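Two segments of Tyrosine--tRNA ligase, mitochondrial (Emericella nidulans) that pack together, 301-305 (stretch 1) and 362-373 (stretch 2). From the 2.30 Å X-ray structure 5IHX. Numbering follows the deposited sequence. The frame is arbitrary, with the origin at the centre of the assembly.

Stretch 1 (301-305) WLDKD
Stretch 2 362-373: EFVELIHGKDEA

Stretch 1 has no regular helix or strand. Leu302 has phi/psi -87/-8, Asp303 -86/120 and Lys304 -54/-31. Asp303 (chi1 t) turns away from stretch 2, and its OD2 accepts a hydrogen bond from Asp305 N at 2.6 Å.

In stretch 2 a helix that begins earlier in the chain runs to His368. It breaks at Gly369, and a second helix runs from Lys370 past Ala373. Gly369 has phi/psi 97/164, where a CB would jam against the carbonyl O of His368. It is also the second helix's N-cap. Gly369 O accepts from Ala373 N at 3.1 Å. Leu302 CA lies 7.0 Å from Ile367 CA, and Lys304 CA 7.8 Å from His368 CA. From Leu302 to Lys304 the chain advances roughly as stretch 2 does from Ile367 to Glu372.

Leu302 is buried. Its CA-to-CB bond points sideways, but chi1 m and chi2 t bring its end nearer stretch 2. Leu302 CD2 makes apolar contacts with Phe363 CE2 (4.0 Å, at the ring edge) and Ile367 CD1 (4.2 Å). Phe363 (chi1 t, chi2 79°) also starts sideways and reaches in with its ring. Ile367 (m, m) points toward stretch 1; its CG2 makes a van der Waals contact with Leu302 O at 3.7 Å.

His368 (chi1 m, chi2 -63°) points toward stretch 1. His368 CE1 lies 3.2 Å from Leu302 O and 3.8 Å from Lys304 CB. A ring CH between two nitrogens is polarised and tolerates this close oxygen. No direct hydrogen bond joins the stretches. Instead, one water donates to Trp301 O at 2.9 Å and hydrogen-bonds His368 NE2 at 2.7 Å.

Lys304 is exposed; its CA-to-CB bond points toward stretch 2. Its chi1 and chi2 are t, chi3 is between wells at -136° and chi4 is m, so its end bends. The CA-to-CB bond of Glu372 (m, m, chi3 176°) points toward stretch 1. Opposite charges form a salt bridge, Lys304 NZ to Glu372 OE1 at 3.3 Å. Lys304 CE is closer to Glu372 OE1, at 2.9 Å.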

# COMPACT_ATOMS: atom_id res chain seq x y z
N TRP A 301 -20.29 10.67 -25.68
CA TRP A 301 -20.82 10.18 -24.41
C TRP A 301 -22.07 9.31 -24.58
O TRP A 301 -22.84 9.49 -25.52
CB TRP A 301 -21.14 11.35 -23.49
CG TRP A 301 -19.99 12.30 -23.34
CD1 TRP A 301 -19.82 13.50 -23.97
CD2 TRP A 301 -18.85 12.14 -22.49
NE1 TRP A 301 -18.65 14.09 -23.58
CE2 TRP A 301 -18.03 13.27 -22.67
CE3 TRP A 301 -18.43 11.14 -21.60
CZ2 TRP A 301 -16.82 13.44 -21.99
CZ3 TRP A 301 -17.24 11.30 -20.93
CH2 TRP A 301 -16.45 12.44 -21.13
N LEU A 302 -22.25 8.37 -23.66
CA LEU A 302 -23.42 7.51 -23.64
C LEU A 302 -24.57 8.16 -22.87
O LEU A 302 -25.69 7.65 -22.86
CB LEU A 302 -23.08 6.14 -23.04
CG LEU A 302 -21.96 5.36 -23.74
CD1 LEU A 302 -21.76 4.00 -23.08
CD2 LEU A 302 -22.26 5.19 -25.22
N ASP A 303 -24.27 9.28 -22.21
CA ASP A 303 -25.28 10.03 -21.47
C ASP A 303 -26.00 11.01 -22.40
O ASP A 303 -25.38 11.89 -23.00
CB ASP A 303 -24.64 10.79 -20.31
CG ASP A 303 -25.66 11.50 -19.44
OD1 ASP A 303 -25.45 11.55 -18.21
OD2 ASP A 303 -26.67 12.00 -19.97
N LYS A 304 -27.32 10.83 -22.52
CA LYS A 304 -28.16 11.65 -23.39
C LYS A 304 -28.01 13.15 -23.11
O LYS A 304 -28.14 13.98 -24.02
CB LYS A 304 -29.62 11.23 -23.22
CG LYS A 304 -30.64 12.06 -23.98
CD LYS A 304 -32.05 11.71 -23.51
CE LYS A 304 -33.01 11.55 -24.67
NZ LYS A 304 -33.26 12.81 -25.41
N ASP A 305 -27.74 13.51 -21.86
CA ASP A 305 -27.63 14.91 -21.47
C ASP A 305 -26.29 15.53 -21.85
O ASP A 305 -26.14 16.75 -21.85
CB ASP A 305 -27.87 15.06 -19.96
CG ASP A 305 -29.31 14.78 -19.57
OD1 ASP A 305 -30.22 15.13 -20.34
OD2 ASP A 305 -29.54 14.22 -18.48
N GLU A 362 -28.98 0.47 -34.52
CA GLU A 362 -28.81 -0.59 -33.54
C GLU A 362 -28.17 -0.10 -32.25
O GLU A 362 -28.65 -0.41 -31.16
CB GLU A 362 -27.96 -1.72 -34.13
CG GLU A 362 -28.71 -2.58 -35.14
CD GLU A 362 -29.85 -3.36 -34.51
OE1 GLU A 362 -30.93 -3.42 -35.13
OE2 GLU A 362 -29.66 -3.91 -33.40
N PHE A 363 -27.11 0.68 -32.37
CA PHE A 363 -26.38 1.11 -31.19
C PHE A 363 -27.18 2.14 -30.39
O PHE A 363 -27.14 2.14 -29.16
CB PHE A 363 -25.01 1.69 -31.55
CG PHE A 363 -24.14 1.94 -30.36
CD1 PHE A 363 -23.46 0.90 -29.75
CD2 PHE A 363 -24.02 3.22 -29.83
CE1 PHE A 363 -22.66 1.13 -28.65
CE2 PHE A 363 -23.22 3.45 -28.73
CZ PHE A 363 -22.55 2.41 -28.14
N VAL A 364 -27.90 3.01 -31.09
CA VAL A 364 -28.75 3.98 -30.41
C VAL A 364 -29.87 3.25 -29.68
O VAL A 364 -30.24 3.62 -28.56
CB VAL A 364 -29.32 5.03 -31.38
CG1 VAL A 364 -30.47 5.82 -30.73
CG2 VAL A 364 -28.23 5.99 -31.83
N GLU A 365 -30.42 2.21 -30.30
CA GLU A 365 -31.47 1.43 -29.65
C GLU A 365 -30.93 0.75 -28.40
O GLU A 365 -31.59 0.75 -27.36
CB GLU A 365 -32.06 0.38 -30.60
CG GLU A 365 -33.12 -0.48 -29.92
CD GLU A 365 -33.86 -1.39 -30.88
OE1 GLU A 365 -33.49 -1.44 -32.07
OE2 GLU A 365 -34.82 -2.06 -30.44
N LEU A 366 -29.73 0.18 -28.50
CA LEU A 366 -29.10 -0.47 -27.35
C LEU A 366 -28.95 0.51 -26.19
O LEU A 366 -29.34 0.21 -25.07
CB LEU A 366 -27.73 -1.04 -27.73
CG LEU A 366 -26.82 -1.47 -26.57
CD1 LEU A 366 -27.47 -2.55 -25.71
CD2 LEU A 366 -25.47 -1.95 -27.09
N ILE A 367 -28.40 1.68 -26.47
CA ILE A 367 -28.08 2.63 -25.41
C ILE A 367 -29.31 3.41 -24.93
O ILE A 367 -29.51 3.58 -23.73
CB ILE A 367 -27.00 3.64 -25.86
CG1 ILE A 367 -25.73 2.91 -26.30
CG2 ILE A 367 -26.69 4.64 -24.75
CD1 ILE A 367 -25.05 2.10 -25.21
N HIS A 368 -30.13 3.87 -25.88
CA HIS A 368 -31.19 4.83 -25.55
C HIS A 368 -32.62 4.34 -25.82
O HIS A 368 -33.58 5.05 -25.54
CB HIS A 368 -30.95 6.12 -26.33
CG HIS A 368 -29.70 6.84 -25.94
ND1 HIS A 368 -29.49 7.34 -24.67
CD2 HIS A 368 -28.57 7.13 -26.64
CE1 HIS A 368 -28.31 7.91 -24.60
NE2 HIS A 368 -27.73 7.80 -25.79
N GLY A 369 -32.75 3.13 -26.37
CA GLY A 369 -34.07 2.54 -26.57
C GLY A 369 -34.61 2.72 -27.98
O GLY A 369 -34.13 3.54 -28.76
N LYS A 370 -35.64 1.93 -28.30
CA LYS A 370 -36.22 1.91 -29.64
C LYS A 370 -36.82 3.25 -30.05
O LYS A 370 -36.61 3.71 -31.18
CB LYS A 370 -37.28 0.81 -29.73
CG LYS A 370 -37.90 0.65 -31.11
CD LYS A 370 -38.99 -0.41 -31.12
CE LYS A 370 -39.55 -0.62 -32.51
NZ LYS A 370 -40.17 0.62 -33.06
N ASP A 371 -37.59 3.87 -29.16
CA ASP A 371 -38.25 5.14 -29.46
C ASP A 371 -37.25 6.22 -29.86
O ASP A 371 -37.50 6.99 -30.79
CB ASP A 371 -39.06 5.63 -28.25
CG ASP A 371 -40.28 4.77 -27.98
OD1 ASP A 371 -40.83 4.20 -28.95
OD2 ASP A 371 -40.68 4.66 -26.81
N GLU A 372 -36.12 6.28 -29.16
CA GLU A 372 -35.07 7.22 -29.51
C GLU A 372 -34.46 6.88 -30.87
O GLU A 372 -34.19 7.76 -31.67
CB GLU A 372 -33.98 7.24 -28.44
CG GLU A 372 -34.42 7.92 -27.15
CD GLU A 372 -34.49 9.42 -27.29
OE1 GLU A 372 -34.92 10.09 -26.32
OE2 GLU A 372 -34.13 9.94 -28.37
N ALA A 373 -34.27 5.59 -31.12
CA ALA A 373 -33.68 5.13 -32.37
C ALA A 373 -34.58 5.49 -33.55
O ALA A 373 -34.11 5.96 -34.58
CB ALA A 373 -33.43 3.63 -32.32
O HOH W 1 -25.66 9.56 -26.14